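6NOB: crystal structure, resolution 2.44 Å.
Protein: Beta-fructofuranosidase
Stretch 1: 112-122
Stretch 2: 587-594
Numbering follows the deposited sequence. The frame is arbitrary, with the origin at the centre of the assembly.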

# COMPACT_ATOMS: atom_id res chain seq x y z
N TYR A 112 4.12 -9.30 16.85
CA TYR A 112 3.62 -7.95 16.61
C TYR A 112 3.69 -7.02 17.81
O TYR A 112 3.74 -5.80 17.62
CB TYR A 112 2.17 -8.00 16.11
CG TYR A 112 2.05 -8.52 14.70
CD1 TYR A 112 2.23 -7.67 13.61
CD2 TYR A 112 1.75 -9.85 14.44
CE1 TYR A 112 2.12 -8.13 12.32
CE2 TYR A 112 1.64 -10.32 13.15
CZ TYR A 112 1.83 -9.46 12.09
OH TYR A 112 1.72 -9.93 10.80
N ASN A 113 3.68 -7.54 19.04
CA ASN A 113 3.68 -6.68 20.23
C ASN A 113 5.12 -6.29 20.58
O ASN A 113 5.71 -6.75 21.55
CB ASN A 113 2.99 -7.38 21.39
CG ASN A 113 2.86 -6.50 22.61
OD1 ASN A 113 2.67 -5.29 22.49
ND2 ASN A 113 2.97 -7.09 23.79
N ARG A 114 5.68 -5.41 19.74
CA ARG A 114 7.05 -4.94 19.90
C ARG A 114 7.13 -3.47 19.56
O ARG A 114 6.43 -2.98 18.67
CB ARG A 114 8.03 -5.72 19.01
CG ARG A 114 8.00 -7.22 19.17
CD ARG A 114 8.95 -7.88 18.19
NE ARG A 114 10.30 -7.34 18.30
CZ ARG A 114 11.20 -7.75 19.19
NH1 ARG A 114 10.88 -8.71 20.06
NH2 ARG A 114 12.41 -7.21 19.23
N PHE A 115 7.99 -2.75 20.28
CA PHE A 115 8.25 -1.35 19.99
C PHE A 115 8.70 -1.20 18.54
O PHE A 115 9.55 -1.95 18.06
CB PHE A 115 9.30 -0.79 20.95
CG PHE A 115 9.66 0.65 20.70
CD1 PHE A 115 8.71 1.65 20.83
CD2 PHE A 115 10.96 1.00 20.35
CE1 PHE A 115 9.05 2.98 20.60
CE2 PHE A 115 11.30 2.32 20.12
CZ PHE A 115 10.35 3.31 20.25
N GLY A 116 8.12 -0.23 17.84
CA GLY A 116 8.36 -0.04 16.43
C GLY A 116 7.29 -0.61 15.52
O GLY A 116 7.35 -0.39 14.30
N ARG A 117 6.32 -1.33 16.07
CA ARG A 117 5.21 -1.88 15.30
C ARG A 117 3.91 -1.19 15.68
O ARG A 117 3.75 -0.71 16.80
CB ARG A 117 5.08 -3.39 15.52
CG ARG A 117 6.38 -4.17 15.43
CD ARG A 117 6.14 -5.61 15.02
NE ARG A 117 5.62 -5.71 13.66
CZ ARG A 117 5.76 -6.78 12.89
NH1 ARG A 117 5.25 -6.78 11.66
NH2 ARG A 117 6.41 -7.85 13.33
N SER A 118 2.98 -1.15 14.73
CA SER A 118 1.65 -0.65 15.01
C SER A 118 0.80 -1.77 15.61
O SER A 118 1.14 -2.95 15.54
CB SER A 118 0.98 -0.11 13.75
OG SER A 118 0.66 -1.17 12.86
N GLY A 119 -0.33 -1.39 16.20
CA GLY A 119 -1.20 -2.35 16.85
C GLY A 119 -2.41 -2.76 16.03
O GLY A 119 -2.96 -3.84 16.24
N ALA A 120 -2.85 -1.90 15.10
CA ALA A 120 -4.10 -2.12 14.39
C ALA A 120 -3.99 -1.98 12.87
O ALA A 120 -5.01 -2.12 12.19
CB ALA A 120 -5.19 -1.16 14.90
N HIS A 121 -2.82 -1.69 12.33
CA HIS A 121 -2.62 -1.62 10.89
C HIS A 121 -1.99 -2.92 10.40
O HIS A 121 -1.25 -3.58 11.14
CB HIS A 121 -1.74 -0.43 10.51
CG HIS A 121 -2.36 0.90 10.78
ND1 HIS A 121 -2.54 1.38 12.06
CD2 HIS A 121 -2.83 1.86 9.95
CE1 HIS A 121 -3.11 2.58 12.00
NE2 HIS A 121 -3.29 2.89 10.73
N PHE A 122 -2.30 -3.29 9.16
CA PHE A 122 -1.73 -4.52 8.62
C PHE A 122 -0.24 -4.36 8.38
O PHE A 122 0.21 -3.37 7.80
CB PHE A 122 -2.42 -4.92 7.32
CG PHE A 122 -1.84 -6.18 6.72
CD1 PHE A 122 -2.25 -7.43 7.18
CD2 PHE A 122 -0.86 -6.12 5.75
CE1 PHE A 122 -1.71 -8.59 6.65
CE2 PHE A 122 -0.31 -7.28 5.22
CZ PHE A 122 -0.74 -8.51 5.67
N PHE A 587 -4.55 7.41 16.32
CA PHE A 587 -3.12 7.24 16.55
C PHE A 587 -2.87 5.83 17.06
O PHE A 587 -3.40 5.43 18.10
CB PHE A 587 -2.56 8.26 17.54
CG PHE A 587 -1.07 8.15 17.71
CD1 PHE A 587 -0.22 8.63 16.74
CD2 PHE A 587 -0.53 7.52 18.82
CE1 PHE A 587 1.16 8.52 16.88
CE2 PHE A 587 0.84 7.40 18.97
CZ PHE A 587 1.68 7.90 17.99
N ASP A 588 -2.03 5.08 16.33
CA ASP A 588 -1.81 3.66 16.58
C ASP A 588 -0.31 3.42 16.80
O ASP A 588 0.38 2.89 15.92
CB ASP A 588 -2.37 2.82 15.43
CG ASP A 588 -2.26 1.33 15.67
OD1 ASP A 588 -2.11 0.92 16.85
OD2 ASP A 588 -2.33 0.57 14.69
N ARG A 589 0.18 3.83 17.97
CA ARG A 589 1.54 3.58 18.43
C ARG A 589 2.61 4.29 17.60
O ARG A 589 3.42 5.04 18.16
CB ARG A 589 1.82 2.07 18.46
CG ARG A 589 1.08 1.35 19.59
CD ARG A 589 0.88 -0.13 19.27
NE ARG A 589 2.14 -0.86 19.22
CZ ARG A 589 2.73 -1.40 20.28
NH1 ARG A 589 2.17 -1.31 21.48
NH2 ARG A 589 3.88 -2.05 20.14
N ASN A 590 2.64 4.06 16.28
CA ASN A 590 3.68 4.68 15.46
C ASN A 590 3.14 5.25 14.15
O ASN A 590 3.91 5.38 13.19
CB ASN A 590 4.81 3.69 15.17
CG ASN A 590 4.35 2.49 14.36
OD1 ASN A 590 3.17 2.35 14.04
ND2 ASN A 590 5.29 1.61 14.02
N VAL A 591 1.86 5.58 14.08
CA VAL A 591 1.28 6.15 12.87
C VAL A 591 0.01 6.90 13.27
O VAL A 591 -0.73 6.47 14.15
CB VAL A 591 1.00 5.05 11.81
CG1 VAL A 591 0.04 4.00 12.37
CG2 VAL A 591 0.46 5.66 10.52
N VAL A 592 -0.21 8.04 12.62
CA VAL A 592 -1.39 8.86 12.86
C VAL A 592 -2.18 8.95 11.56
O VAL A 592 -1.62 8.94 10.46
CB VAL A 592 -1.02 10.27 13.38
CG1 VAL A 592 -0.45 11.13 12.26
CG2 VAL A 592 -2.22 10.95 14.02
N GLU A 593 -3.51 9.00 11.69
CA GLU A 593 -4.40 9.26 10.57
C GLU A 593 -5.50 10.19 11.06
O GLU A 593 -6.20 9.87 12.03
CB GLU A 593 -5.00 7.96 10.01
CG GLU A 593 -3.95 6.94 9.57
CD GLU A 593 -4.54 5.80 8.77
OE1 GLU A 593 -5.03 6.05 7.65
OE2 GLU A 593 -4.51 4.65 9.26
N VAL A 594 -5.63 11.34 10.41
CA VAL A 594 -6.51 12.41 10.86
C VAL A 594 -7.54 12.69 9.77
O VAL A 594 -7.20 12.79 8.59
CB VAL A 594 -5.72 13.69 11.20
CG1 VAL A 594 -6.65 14.81 11.60
CG2 VAL A 594 -4.70 13.40 12.29

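The contact joins a segment without regular secondary structure, 112-122, to a strand-turn-strand element, 587-594, and side chains of the second stretch do most of the work by meeting backbone polar groups of the first.

Acid against amide is the first rule. Asp588, chi1 t and pointing toward the partner, offers its carboxylate to successive backbone amides: Gly119 N donates to Asp588 OD1 at 3.0 Å, and Ala120 N to Asp588 OD2 at 2.6 Å. The same OD2 of Asp588 also accepts from His121 ND1 at 2.8 Å. A carboxylate suits this buried place because both its oxygens find donors. Gly119 leaves the approach open: a CB there would lie 3.0 Å from Asp588 OD1 and 3.2 Å from Arg589 CD.

Guanidinium against carbonyl is the second. Arg589 extends alongside the loop, its NE giving a well-aligned hydrogen bond to Arg117 O at 2.9 Å and its NH2 a weak one to Arg114 O at 3.1 Å. Both carbonyls sit near the guanidinium plane, where its N-H bonds point. Arg114 O also accepts from Arg117 N, closing the type II turn; Gly116 fits that turn with a phi of 100°, where a side chain would jam against the preceding carbonyl. Nearby, Asn590 ND2 lies 2.9 Å from Gly116 O.

The third motif centres on the buried His121 ring, which is held through both nitrogens. Opposite Asp588, His121 NE2 donates to Glu593 OE2 at 2.6 Å; the longer acid reaches the ring from the strand after the turn. Both carboxylates approach the ring edge, leaving a face to Val591, whose CG1 makes a CH-pi contact 3.8 Å from the centroid of the His121 ring. Asp588, Val591 and Glu593 all point toward the loop, while Val592 points away.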